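Extrinsic protein in photosystem II (Chaetoceros gracilis, PDB 4K7B) is an extrinsic subunit of diatom photosystem II that probably docks on the lumenal side of the complex and supports its oxygen-evolving activity. Local coordinates at residues A12-G17 with L44-Y50; R19-L23 with E37-F42; F32-A36 with I67-I71; A60-T64 with Y86-N90. All coordinates share one frame; numbering follows the deposited sequence.

Contact 1 of 4, residues A12-G17 with L44-Y50; sequences ARGLYG and LFNSGAY
Ala12 and Gly48 make the tight part of this contact. The Ala12 methyl CB rests on the backbone of Gly48, 3.6 Å from its C, and a side chain at Gly48 would run into that methyl, so small residues suit both places. Here helices 6-21 and 39-49 run antiparallel, their local axes 8.7 Å apart at 173°. The buried Phe45, with CG anti to the backbone N (chi1 -179°), reaches helix 6-21: its CD1 lies 3.7 Å from Gly17 N, and its CZ sits under one face of the Arg13 guanidinium, the planes 76° apart. Leu44 CB packs as closely over one face of the Tyr16 ring, 3.6 Å from the centroid, a CH-pi contact at the exposed rim. The loose side is Arg13, modelled in two conformers. In the one described, Arg13 NH2 makes a weak hydrogen bond to Tyr50 OH at 3.4 Å and a shorter one, at 2.8 Å, to a water that also bonds Ala49 O. Their stronger partner is Asn90, through O to Arg13 NH1 and OD1 to Tyr50 OH. Such packing is characteristic of neighbouring helices in an up-and-down four-helix bundle, consistent with the PsbQ-like family.

Contact 2 of 4, residues R19-L23 with E37-F42; sequences RIAAL and EEKNAF. With SO4 (sulfate ion), chain C.
Glu38 OE2 is gripped by two nitrogens of Arg19, NE at 2.6 Å and NH2 at 2.8 Å. This side-on salt bridge ties the last turn of helix 6-21 to the start of helix 39-49, two antiparallel members of the PsbQ-like four-helix bundle. OE2 lies in the guanidinium plane, but the carboxylate is turned 69° to that plane: NE meets the syn lone pair, whereas NH2 comes from above the carboxylate plane. A bend in the Glu38 chain (chi2 -76°) brings the acid alongside Arg19, although the residue itself stands at the N-cap position, where its carbonyl O accepts the backbone N of Phe42. The other carboxylate oxygen, OE1, takes a weak hydrogen bond from a water that also bonds to Arg19 O, a second and looser bridge.

Beneath the charged pair the contact turns apolar. Ala41 CB lies against one face of the guanidinium, 3.6 Å from NE, a place where a small methyl lets the flat group settle close to the helix. Deeper in, Ile20 lays CG1 over the centre of one face of the Phe42 ring, a CH-pi contact 4.2 Å from the centroid. Leu23 CD2 touches the aliphatic CG of Glu38, and its CD1 approaches the Phe42 ring, so the acid's stem is in oily company while its head is in polar company. Outward, further N-H groups of the arginine hold a sulfate, probably from the crystallisation liquor. Arg19 NH2 donates to sulfate O4 at 2.8 Å. Arg19 NH1 donates to sulfate O1 at 2.9 Å. Asn40 ND2 binds sulfate O3 at 3.0 Å.

Contact 3 of 4, residues F32-A36 with I67-I71; sequences FKAIA and IFKAI
The Phe68 ring meets helix 32-37 edge-on: Ala36 CA lies near its plane, 3.8 Å from CE1, and Ile35 O approaches CZ obliquely at 3.9 Å. One face of the same ring is covered from its own helix by Ile71 CD1, above the centre. The Phe32 ring is met obliquely by Ile71 CG2, which also lies 3.7 Å from Phe32 CB, the two side chains sliding past each other in opposite directions. Ile71 therefore works with both branches. Its CG2, anti to the backbone N, goes to Phe32, while CG1 carries CD1 to Ile35 CG2, 3.7 Å away. Cutting Ile71 back to an alanine would probably open a gap between the two helices beside Phe32 and Ile35 and uncover one face of the Phe68 ring. Farther inside, Ile35 CG2 also reaches Ile67 CG2 at 4.2 Å. Large branched and aromatic residues suit the place because the local axes are 11.0 Å apart and cross at -147°. Behind them, Val79 of helix 76-89 and Phe42 of helix 39-49 meet Ile35 as well. Such convergence is characteristic of the edge of the hydrophobic core of a helical bundle, here where short helix 32-37 packs against long helix 54-73.

Contact 4 of 4, residues A60-T64 with Y86-N90; sequences AIAQT and YMAAN
Gln63 and Asn90 reach each other through similar first torsions: in both, CG stands anti to the carbonyl carbon (chi1 -66° and -69°), and the glutamine chain then runs extended to bring its amide across. Asn90 ND2 donates to Gln63 OE1 at 2.8 Å, arriving nearly along the C=O axis, with the two amide planes 65° apart. The same ND2 donates to Tyr86 O at 2.9 Å, so one amide group both ties the helices together and satisfies a carbonyl in the last turn of helix 76-89, which Asn90 follows directly. Its OD1 bonds to Tyr50 OH and its backbone O to Arg13 NH1. A leucine in place of Asn90 would probably leave Gln63 OE1 and Tyr50 OH without these partners and take from Tyr86 O its side-chain donor.

Below the amides Tyr86 turns the edge of its ring to helix 54-73. Gln63 CB lies in the ring plane, 3.7 Å from CD1, and Ala60 O is also at the edge. Thr64 runs alongside the tyrosine, its OG1 3.4 Å from CE1. That hydroxyl donates to Ala60 O at 2.8 Å, on the face of the carbonyl opposite the one approached by Thr64 N. It is thereby fixed to accept Asn46 ND2, while Asn46 OD1 pairs with Tyr86 OH. Alanine at position 60 keeps the helices close beside this polar group. A partly buried network of amides and hydroxyls joining neighbouring helices, set in otherwise apolar packing, marks this as one of the interhelical seams of the four-helix bundle.

Contacts 1 and 2 lie along the same helix pair, 6-21 with 39-49, their centres 10 Å apart, and Tyr16 CB meets Ala41 O at 3.5 Å between them. Contacts 3 and 4 share helix 54-73 and touch where Ile67 CD1 meets Tyr86 CB at 3.8 Å. Phe42 of contact 2 joins the two halves, its CE1 3.6 Å from Tyr86 CE2 and 3.7 Å from Ile67 CD1. Contacts 1 and 4 are linked through polar atoms, with Asn90 as the hub, whereas contacts 1 and 3 do not touch, with centres about 18 Å apart. Sulfate binds at contact 2, and a bound sulfate also lies about 4 Å from the Tyr50 side chain.

Contact 1 of 4, residues A12-G17 with L44-Y50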
loop_
_atom_site.group_PDB
_atom_site.type_symbol
_atom_site.label_atom_id
_atom_site.label_comp_id
_atom_site.label_asym_id
_atom_site.label_seq_id
_atom_site.Cartn_x
_atom_site.Cartn_y
_atom_site.Cartn_z
ATOM N N ALA A 12 -9.539 -9.919 -0.409
ATOM C CA ALA A 12 -9.190 -8.541 -0.741
ATOM C C ALA A 12 -8.083 -7.996 0.176
ATOM O O ALA A 12 -7.111 -7.385 -0.293
ATOM C CB ALA A 12 -10.424 -7.658 -0.693
ATOM N N ARG A 13 -8.215 -8.241 1.476
ATOM C CA ARG A 13 -7.225 -7.756 2.426
ATOM C C ARG A 13 -5.859 -8.378 2.154
ATOM O O ARG A 13 -4.830 -7.702 2.162
ATOM C CB ARG A 13 -7.711 -8.018 3.862
ATOM C CG ARG A 13 -6.709 -7.735 4.954
ATOM C CD ARG A 13 -7.396 -7.740 6.333
ATOM N NE ARG A 13 -8.336 -6.629 6.437
ATOM C CZ ARG A 13 -7.992 -5.392 6.779
ATOM N NH1 ARG A 13 -6.727 -5.113 7.078
ATOM N NH2 ARG A 13 -8.913 -4.433 6.837
ATOM N N GLY A 14 -5.847 -9.697 1.888
ATOM C CA GLY A 14 -4.621 -10.411 1.605
ATOM C C GLY A 14 -3.972 -9.947 0.313
ATOM O O GLY A 14 -2.847 -9.447 0.315
ATOM N N LEU A 15 -4.683 -10.107 -0.799
ATOM C CA LEU A 15 -4.079 -9.847 -2.102
ATOM C C LEU A 15 -3.759 -8.361 -2.299
ATOM O O LEU A 15 -2.613 -7.990 -2.650
ATOM C CB LEU A 15 -4.984 -10.359 -3.220
ATOM C CG LEU A 15 -5.144 -11.880 -3.284
ATOM C CD1 LEU A 15 -6.200 -12.245 -4.318
ATOM C CD2 LEU A 15 -3.800 -12.527 -3.609
ATOM N N TYR A 16 -4.742 -7.503 -2.023
ATOM C CA TYR A 16 -4.530 -6.085 -2.311
ATOM C C TYR A 16 -3.698 -5.441 -1.207
ATOM O O TYR A 16 -2.848 -4.585 -1.484
ATOM C CB TYR A 16 -5.858 -5.358 -2.546
ATOM C CG TYR A 16 -6.588 -5.968 -3.711
ATOM C CD1 TYR A 16 -5.998 -5.995 -4.976
ATOM C CD2 TYR A 16 -7.839 -6.555 -3.554
ATOM C CE1 TYR A 16 -6.635 -6.582 -6.045
ATOM C CE2 TYR A 16 -8.483 -7.148 -4.619
ATOM C CZ TYR A 16 -7.876 -7.153 -5.860
ATOM O OH TYR A 16 -8.507 -7.732 -6.927
ATOM N N GLY A 17 -3.916 -5.864 0.040
ATOM C CA GLY A 17 -3.070 -5.385 1.107
ATOM C C GLY A 17 -1.618 -5.732 0.834
ATOM O O GLY A 17 -0.739 -4.908 1.086
ATOM N N LEU A 44 -9.501 -1.605 -4.720
ATOM C CA LEU A 44 -10.070 -2.912 -4.429
ATOM C C LEU A 44 -9.830 -3.350 -2.983
ATOM O O LEU A 44 -10.636 -4.096 -2.419
ATOM C CB LEU A 44 -9.552 -3.941 -5.431
ATOM C CG LEU A 44 -10.017 -3.630 -6.854
ATOM C CD1 LEU A 44 -9.329 -4.537 -7.860
ATOM C CD2 LEU A 44 -11.525 -3.716 -6.964
ATOM N N PHE A 45 -8.748 -2.873 -2.367
ATOM C CA PHE A 45 -8.614 -3.030 -0.924
ATOM C C PHE A 45 -9.724 -2.268 -0.235
ATOM O O PHE A 45 -10.409 -2.783 0.628
ATOM C CB PHE A 45 -7.276 -2.530 -0.377
ATOM C CG PHE A 45 -7.150 -2.714 1.118
ATOM C CD1 PHE A 45 -6.614 -3.884 1.643
ATOM C CD2 PHE A 45 -7.617 -1.737 2.000
ATOM C CE1 PHE A 45 -6.520 -4.076 3.011
ATOM C CE2 PHE A 45 -7.531 -1.917 3.364
ATOM C CZ PHE A 45 -6.985 -3.098 3.886
ATOM N N ASN A 46 -9.883 -1.000 -0.594
ATOM C CA ASN A 46 -10.858 -0.195 0.106
ATOM C C ASN A 46 -12.285 -0.734 -0.029
ATOM O O ASN A 46 -13.041 -0.717 0.943
ATOM C CB ASN A 46 -10.793 1.263 -0.376
ATOM C CG ASN A 46 -9.452 1.914 -0.074
ATOM O OD1 ASN A 46 -8.685 1.408 0.740
ATOM N ND2 ASN A 46 -9.172 3.041 -0.729
ATOM N N SER A 47 -12.651 -1.222 -1.215
ATOM C CA SER A 47 -14.004 -1.746 -1.438
ATOM C C SER A 47 -14.189 -3.172 -0.906
ATOM O O SER A 47 -15.263 -3.514 -0.414
ATOM C CB SER A 47 -14.357 -1.726 -2.931
ATOM O OG SER A 47 -14.458 -0.404 -3.433
ATOM N N GLY A 48 -13.160 -3.984 -1.029
ATOM C CA GLY A 48 -13.250 -5.393 -0.654
ATOM C C GLY A 48 -13.039 -5.672 0.815
ATOM O O GLY A 48 -13.653 -6.578 1.388
ATOM N N ALA A 49 -12.153 -4.905 1.443
ATOM C CA ALA A 49 -11.931 -5.026 2.882
ATOM C C ALA A 49 -13.083 -4.436 3.686
ATOM O O ALA A 49 -13.327 -4.857 4.820
ATOM C CB ALA A 49 -10.615 -4.356 3.291
ATOM N N TYR A 50 -13.764 -3.450 3.104
ATOM C CA TYR A 50 -14.851 -2.751 3.773
ATOM C C TYR A 50 -16.147 -2.749 2.962
ATOM O O TYR A 50 -16.613 -1.688 2.535
ATOM C CB TYR A 50 -14.435 -1.302 4.095
ATOM C CG TYR A 50 -13.127 -1.230 4.839
ATOM C CD1 TYR A 50 -12.959 -1.898 6.050
ATOM C CD2 TYR A 50 -12.046 -0.528 4.324
ATOM C CE1 TYR A 50 -11.761 -1.850 6.731
ATOM C CE2 TYR A 50 -10.842 -0.476 5.004
ATOM C CZ TYR A 50 -10.704 -1.150 6.207
ATOM O OH TYR A 50 -9.513 -1.105 6.897
HETATM O O HOH W 1 -11.501 -5.555 6.735
#

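Contact 2 of 4, residues R19-L23 with E37-F42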
loop_
_atom_site.group_PDB
_atom_site.type_symbol
_atom_site.label_atom_id
_atom_site.label_comp_id
_atom_site.label_asym_id
_atom_site.label_seq_id
_atom_site.Cartn_x
_atom_site.Cartn_y
_atom_site.Cartn_z
ATOM N N ARG A 19 -0.225 -6.225 -2.146
ATOM C CA ARG A 19 0.242 -5.333 -3.221
ATOM C C ARG A 19 0.634 -3.960 -2.673
ATOM O O ARG A 19 1.638 -3.358 -3.094
ATOM C CB ARG A 19 -0.806 -5.203 -4.331
ATOM C CG ARG A 19 -0.915 -6.451 -5.195
ATOM C CD ARG A 19 -2.036 -6.395 -6.236
ATOM N NE ARG A 19 -1.988 -5.189 -7.072
ATOM C CZ ARG A 19 -2.862 -4.911 -8.043
ATOM N NH1 ARG A 19 -3.852 -5.755 -8.312
ATOM N NH2 ARG A 19 -2.757 -3.781 -8.751
ATOM N N ILE A 20 -0.149 -3.463 -1.724
ATOM C CA ILE A 20 0.149 -2.165 -1.130
ATOM C C ILE A 20 1.410 -2.211 -0.248
ATOM O O ILE A 20 2.259 -1.326 -0.327
ATOM C CB ILE A 20 -1.080 -1.625 -0.365
ATOM C CG1 ILE A 20 -2.210 -1.354 -1.365
ATOM C CG2 ILE A 20 -0.721 -0.400 0.450
ATOM C CD1 ILE A 20 -3.582 -1.238 -0.718
ATOM N N ALA A 21 1.556 -3.259 0.546
ATOM C CA ALA A 21 2.726 -3.385 1.399
ATOM C C ALA A 21 3.999 -3.510 0.573
ATOM O O ALA A 21 5.062 -3.042 0.989
ATOM C CB ALA A 21 2.573 -4.593 2.323
ATOM N N ALA A 22 3.886 -4.145 -0.594
ATOM C CA ALA A 22 5.042 -4.363 -1.459
ATOM C C ALA A 22 5.605 -3.059 -2.012
ATOM O O ALA A 22 6.706 -3.056 -2.572
ATOM C CB ALA A 22 4.680 -5.313 -2.604
ATOM N N LEU A 23 4.851 -1.969 -1.876
ATOM C CA LEU A 23 5.325 -0.661 -2.330
ATOM C C LEU A 23 6.391 -0.033 -1.429
ATOM O O LEU A 23 6.861 1.055 -1.737
ATOM C CB LEU A 23 4.158 0.324 -2.491
ATOM C CG LEU A 23 3.198 -0.028 -3.623
ATOM C CD1 LEU A 23 1.923 0.801 -3.539
ATOM C CD2 LEU A 23 3.884 0.160 -4.960
ATOM N N GLU A 37 0.813 2.923 -10.343
ATOM C CA GLU A 37 0.522 1.695 -11.047
ATOM C C GLU A 37 -0.244 0.736 -10.157
ATOM O O GLU A 37 -0.876 -0.191 -10.666
ATOM C CB GLU A 37 1.811 1.056 -11.577
ATOM C CG GLU A 37 2.387 1.821 -12.750
ATOM C CD GLU A 37 3.669 1.220 -13.281
ATOM O OE1 GLU A 37 4.393 0.567 -12.500
ATOM O OE2 GLU A 37 3.949 1.403 -14.483
ATOM N N GLU A 38 -0.185 0.936 -8.834
ATOM C CA GLU A 38 -1.069 0.135 -7.943
ATOM C C GLU A 38 -2.433 0.756 -7.505
ATOM O O GLU A 38 -3.081 0.319 -6.509
ATOM C CB GLU A 38 -0.303 -0.306 -6.693
ATOM C CG GLU A 38 0.925 -1.132 -6.985
ATOM C CD GLU A 38 0.619 -2.562 -7.363
ATOM O OE1 GLU A 38 1.561 -3.255 -7.781
ATOM O OE2 GLU A 38 -0.539 -3.005 -7.235
ATOM N N LYS A 39 -2.887 1.767 -8.253
ATOM C CA LYS A 39 -4.158 2.439 -7.960
ATOM C C LYS A 39 -5.286 1.440 -7.723
ATOM O O LYS A 39 -6.108 1.575 -6.801
ATOM C CB LYS A 39 -4.547 3.374 -9.108
ATOM C CG LYS A 39 -4.034 4.795 -8.977
ATOM C CD LYS A 39 -4.384 5.627 -10.215
ATOM C CE LYS A 39 -5.848 5.479 -10.605
ATOM N NZ LYS A 39 -6.196 6.335 -11.789
ATOM N N ASN A 40 -5.334 0.420 -8.580
ATOM C CA ASN A 40 -6.391 -0.575 -8.454
ATOM C C ASN A 40 -6.318 -1.366 -7.153
ATOM O O ASN A 40 -7.348 -1.783 -6.629
ATOM C CB ASN A 40 -6.436 -1.511 -9.660
ATOM C CG ASN A 40 -6.925 -0.809 -10.912
ATOM O OD1 ASN A 40 -7.512 0.268 -10.837
ATOM N ND2 ASN A 40 -6.679 -1.406 -12.066
ATOM N N ALA A 41 -5.110 -1.564 -6.628
ATOM C CA ALA A 41 -4.961 -2.263 -5.356
ATOM C C ALA A 41 -5.551 -1.401 -4.264
ATOM O O ALA A 41 -6.208 -1.923 -3.346
ATOM C CB ALA A 41 -3.503 -2.577 -5.061
ATOM N N PHE A 42 -5.336 -0.090 -4.350
ATOM C CA PHE A 42 -6.004 0.777 -3.357
ATOM C C PHE A 42 -7.534 0.713 -3.460
ATOM O O PHE A 42 -8.240 0.556 -2.436
ATOM C CB PHE A 42 -5.545 2.233 -3.493
ATOM C CG PHE A 42 -4.128 2.449 -3.068
ATOM C CD1 PHE A 42 -3.818 2.633 -1.728
ATOM C CD2 PHE A 42 -3.100 2.429 -3.999
ATOM C CE1 PHE A 42 -2.513 2.813 -1.324
ATOM C CE2 PHE A 42 -1.795 2.613 -3.604
ATOM C CZ PHE A 42 -1.499 2.802 -2.260
HETATM S S SO4 C . -4.692 -4.636 -11.873
HETATM O O1 SO4 C . -4.955 -5.759 -10.964
HETATM O O2 SO4 C . -3.686 -5.021 -12.861
HETATM O O3 SO4 C . -5.944 -4.291 -12.552
HETATM O O4 SO4 C . -4.198 -3.469 -11.136
HETATM O O HOH W 2 2.720 -4.032 -5.492
#

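Contact 3 of 4, residues F32-A36 with I67-I71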
loop_
_atom_site.group_PDB
_atom_site.type_symbol
_atom_site.label_atom_id
_atom_site.label_comp_id
_atom_site.label_asym_id
_atom_site.label_seq_id
_atom_site.Cartn_x
_atom_site.Cartn_y
_atom_site.Cartn_z
ATOM N N PHE A 32 7.279 7.151 -7.535
ATOM C CA PHE A 32 5.845 7.389 -7.433
ATOM C C PHE A 32 5.058 6.657 -8.519
ATOM O O PHE A 32 3.900 6.282 -8.305
ATOM C CB PHE A 32 5.538 8.888 -7.472
ATOM C CG PHE A 32 6.249 9.684 -6.412
ATOM C CD1 PHE A 32 6.474 9.156 -5.160
ATOM C CD2 PHE A 32 6.691 10.972 -6.677
ATOM C CE1 PHE A 32 7.132 9.892 -4.183
ATOM C CE2 PHE A 32 7.348 11.711 -5.706
ATOM C CZ PHE A 32 7.567 11.170 -4.459
ATOM N N LYS A 33 5.679 6.443 -9.677
ATOM C CA LYS A 33 5.043 5.686 -10.754
ATOM C C LYS A 33 4.571 4.305 -10.287
ATOM O O LYS A 33 3.500 3.851 -10.662
ATOM C CB LYS A 33 6.008 5.547 -11.935
ATOM C CG LYS A 33 5.521 4.653 -13.061
ATOM C CD LYS A 33 6.615 4.497 -14.104
ATOM C CE LYS A 33 6.550 3.161 -14.803
ATOM N NZ LYS A 33 5.586 3.185 -15.941
ATOM N N ALA A 34 5.372 3.628 -9.470
ATOM C CA ALA A 34 4.993 2.293 -8.997
ATOM C C ALA A 34 3.703 2.346 -8.158
ATOM O O ALA A 34 2.796 1.465 -8.234
ATOM C CB ALA A 34 6.133 1.684 -8.185
ATOM N N ILE A 35 3.614 3.420 -7.377
ATOM C CA ILE A 35 2.461 3.614 -6.518
ATOM C C ILE A 35 1.246 3.875 -7.399
ATOM O O ILE A 35 0.199 3.258 -7.214
ATOM C CB ILE A 35 2.665 4.771 -5.535
ATOM C CG1 ILE A 35 3.956 4.593 -4.730
ATOM C CG2 ILE A 35 1.480 4.874 -4.594
ATOM C CD1 ILE A 35 4.241 5.771 -3.802
ATOM N N ALA A 36 1.387 4.768 -8.369
ATOM C CA ALA A 36 0.281 5.042 -9.283
ATOM C C ALA A 36 -0.142 3.798 -10.064
ATOM O O ALA A 36 -1.312 3.633 -10.412
ATOM C CB ALA A 36 0.659 6.163 -10.232
ATOM N N ILE A 67 -2.319 10.057 0.082
ATOM C CA ILE A 67 -1.135 9.526 -0.602
ATOM C C ILE A 67 -0.949 10.181 -1.972
ATOM O O ILE A 67 0.158 10.617 -2.323
ATOM C CB ILE A 67 -1.204 7.999 -0.768
ATOM C CG1 ILE A 67 -1.149 7.326 0.596
ATOM C CG2 ILE A 67 -0.071 7.495 -1.674
ATOM C CD1 ILE A 67 -1.494 5.860 0.531
ATOM N N PHE A 68 -2.026 10.252 -2.748
ATOM C CA PHE A 68 -1.868 10.823 -4.091
ATOM C C PHE A 68 -1.646 12.354 -4.146
ATOM O O PHE A 68 -0.977 12.853 -5.055
ATOM C CB PHE A 68 -2.958 10.293 -5.034
ATOM C CG PHE A 68 -2.705 8.875 -5.479
ATOM C CD1 PHE A 68 -2.244 8.618 -6.759
ATOM C CD2 PHE A 68 -2.862 7.813 -4.597
ATOM C CE1 PHE A 68 -1.979 7.328 -7.169
ATOM C CE2 PHE A 68 -2.595 6.515 -4.999
ATOM C CZ PHE A 68 -2.151 6.276 -6.292
ATOM N N LYS A 69 -2.144 13.074 -3.139
ATOM C CA LYS A 69 -1.883 14.512 -2.986
ATOM C C LYS A 69 -0.396 14.705 -2.717
ATOM O O LYS A 69 0.268 15.590 -3.300
ATOM C CB LYS A 69 -2.707 15.066 -1.817
ATOM C CG LYS A 69 -2.531 16.552 -1.536
ATOM C CD LYS A 69 -3.473 16.988 -0.420
ATOM C CE LYS A 69 -3.460 18.493 -0.211
ATOM N NZ LYS A 69 -4.467 18.905 0.808
ATOM N N ALA A 70 0.135 13.849 -1.847
ATOM C CA ALA A 70 1.564 13.898 -1.559
ATOM C C ALA A 70 2.405 13.561 -2.779
ATOM O O ALA A 70 3.435 14.198 -3.021
ATOM C CB ALA A 70 1.911 12.986 -0.399
ATOM N N ILE A 71 1.978 12.556 -3.543
ATOM C CA ILE A 71 2.661 12.222 -4.783
ATOM C C ILE A 71 2.698 13.420 -5.716
ATOM O O ILE A 71 3.739 13.737 -6.292
ATOM C CB ILE A 71 1.989 11.038 -5.496
ATOM C CG1 ILE A 71 2.291 9.744 -4.743
ATOM C CG2 ILE A 71 2.470 10.947 -6.954
ATOM C CD1 ILE A 71 1.528 8.554 -5.274
#

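Contact 4 of 4, residues A60-T64 with Y86-N90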
loop_
_atom_site.group_PDB
_atom_site.type_symbol
_atom_site.label_atom_id
_atom_site.label_comp_id
_atom_site.label_asym_id
_atom_site.label_seq_id
_atom_site.Cartn_x
_atom_site.Cartn_y
_atom_site.Cartn_z
ATOM N N ALA A 60 -10.609 5.201 4.420
ATOM C CA ALA A 60 -9.594 4.599 3.565
ATOM C C ALA A 60 -9.442 5.360 2.260
ATOM O O ALA A 60 -8.320 5.548 1.777
ATOM C CB ALA A 60 -9.920 3.122 3.310
ATOM N N ILE A 61 -10.569 5.794 1.694
ATOM C CA ILE A 61 -10.550 6.598 0.481
ATOM C C ILE A 61 -9.859 7.929 0.762
ATOM O O ILE A 61 -9.011 8.365 -0.017
ATOM C CB ILE A 61 -11.981 6.805 -0.061
ATOM C CG1 ILE A 61 -12.506 5.508 -0.676
ATOM C CG2 ILE A 61 -12.025 7.945 -1.087
ATOM C CD1 ILE A 61 -13.989 5.529 -1.007
ATOM N N ALA A 62 -10.185 8.565 1.890
ATOM C CA ALA A 62 -9.494 9.806 2.243
ATOM C C ALA A 62 -7.968 9.639 2.395
ATOM O O ALA A 62 -7.194 10.491 1.929
ATOM C CB ALA A 62 -10.110 10.442 3.494
ATOM N N GLN A 63 -7.545 8.547 3.026
ATOM C CA GLN A 63 -6.116 8.283 3.233
ATOM C C GLN A 63 -5.415 8.000 1.905
ATOM O O GLN A 63 -4.247 8.386 1.677
ATOM C CB GLN A 63 -5.943 7.117 4.216
ATOM C CG GLN A 63 -6.428 7.463 5.623
ATOM C CD GLN A 63 -6.872 6.251 6.425
ATOM O OE1 GLN A 63 -6.757 5.110 5.978
ATOM N NE2 GLN A 63 -7.396 6.502 7.620
ATOM N N THR A 64 -6.146 7.336 1.012
ATOM C CA THR A 64 -5.639 7.083 -0.340
ATOM C C THR A 64 -5.431 8.406 -1.089
ATOM O O THR A 64 -4.363 8.657 -1.701
ATOM C CB THR A 64 -6.603 6.173 -1.121
ATOM O OG1 THR A 64 -6.743 4.923 -0.416
ATOM C CG2 THR A 64 -6.082 5.901 -2.529
ATOM N N TYR A 86 -1.843 5.202 6.065
ATOM C CA TYR A 86 -2.842 4.361 5.418
ATOM C C TYR A 86 -2.682 2.907 5.857
ATOM O O TYR A 86 -3.654 2.236 6.227
ATOM C CB TYR A 86 -2.711 4.483 3.899
ATOM C CG TYR A 86 -3.595 3.559 3.094
ATOM C CD1 TYR A 86 -4.946 3.816 2.939
ATOM C CD2 TYR A 86 -3.070 2.431 2.473
ATOM C CE1 TYR A 86 -5.755 2.981 2.191
ATOM C CE2 TYR A 86 -3.876 1.581 1.728
ATOM C CZ TYR A 86 -5.217 1.867 1.590
ATOM O OH TYR A 86 -6.027 1.047 0.846
ATOM N N MET A 87 -1.452 2.411 5.817
ATOM C CA MET A 87 -1.247 1.040 6.257
ATOM C C MET A 87 -1.598 0.811 7.714
ATOM O O MET A 87 -2.264 -0.177 8.045
ATOM C CB MET A 87 0.161 0.574 5.936
ATOM C CG MET A 87 0.288 0.293 4.445
ATOM S SD MET A 87 1.897 -0.288 3.968
ATOM C CE MET A 87 2.076 -1.726 5.017
ATOM N N ALA A 88 -1.179 1.725 8.585
ATOM C CA ALA A 88 -1.446 1.556 10.010
ATOM C C ALA A 88 -2.945 1.605 10.292
ATOM O O ALA A 88 -3.466 0.793 11.061
ATOM C CB ALA A 88 -0.722 2.617 10.813
ATOM N N ALA A 89 -3.638 2.542 9.655
ATOM C CA ALA A 89 -5.062 2.728 9.921
ATOM C C ALA A 89 -5.891 1.557 9.418
ATOM O O ALA A 89 -6.987 1.301 9.913
ATOM C CB ALA A 89 -5.554 4.031 9.294
ATOM N N ASN A 90 -5.365 0.847 8.433
ATOM C CA ASN A 90 -6.117 -0.233 7.813
ATOM C C ASN A 90 -5.613 -1.633 8.143
ATOM O O ASN A 90 -6.059 -2.616 7.552
ATOM C CB ASN A 90 -6.201 0.002 6.310
ATOM C CG ASN A 90 -7.076 1.186 5.989
ATOM O OD1 ASN A 90 -8.291 1.107 6.122
ATOM N ND2 ASN A 90 -6.459 2.309 5.649
#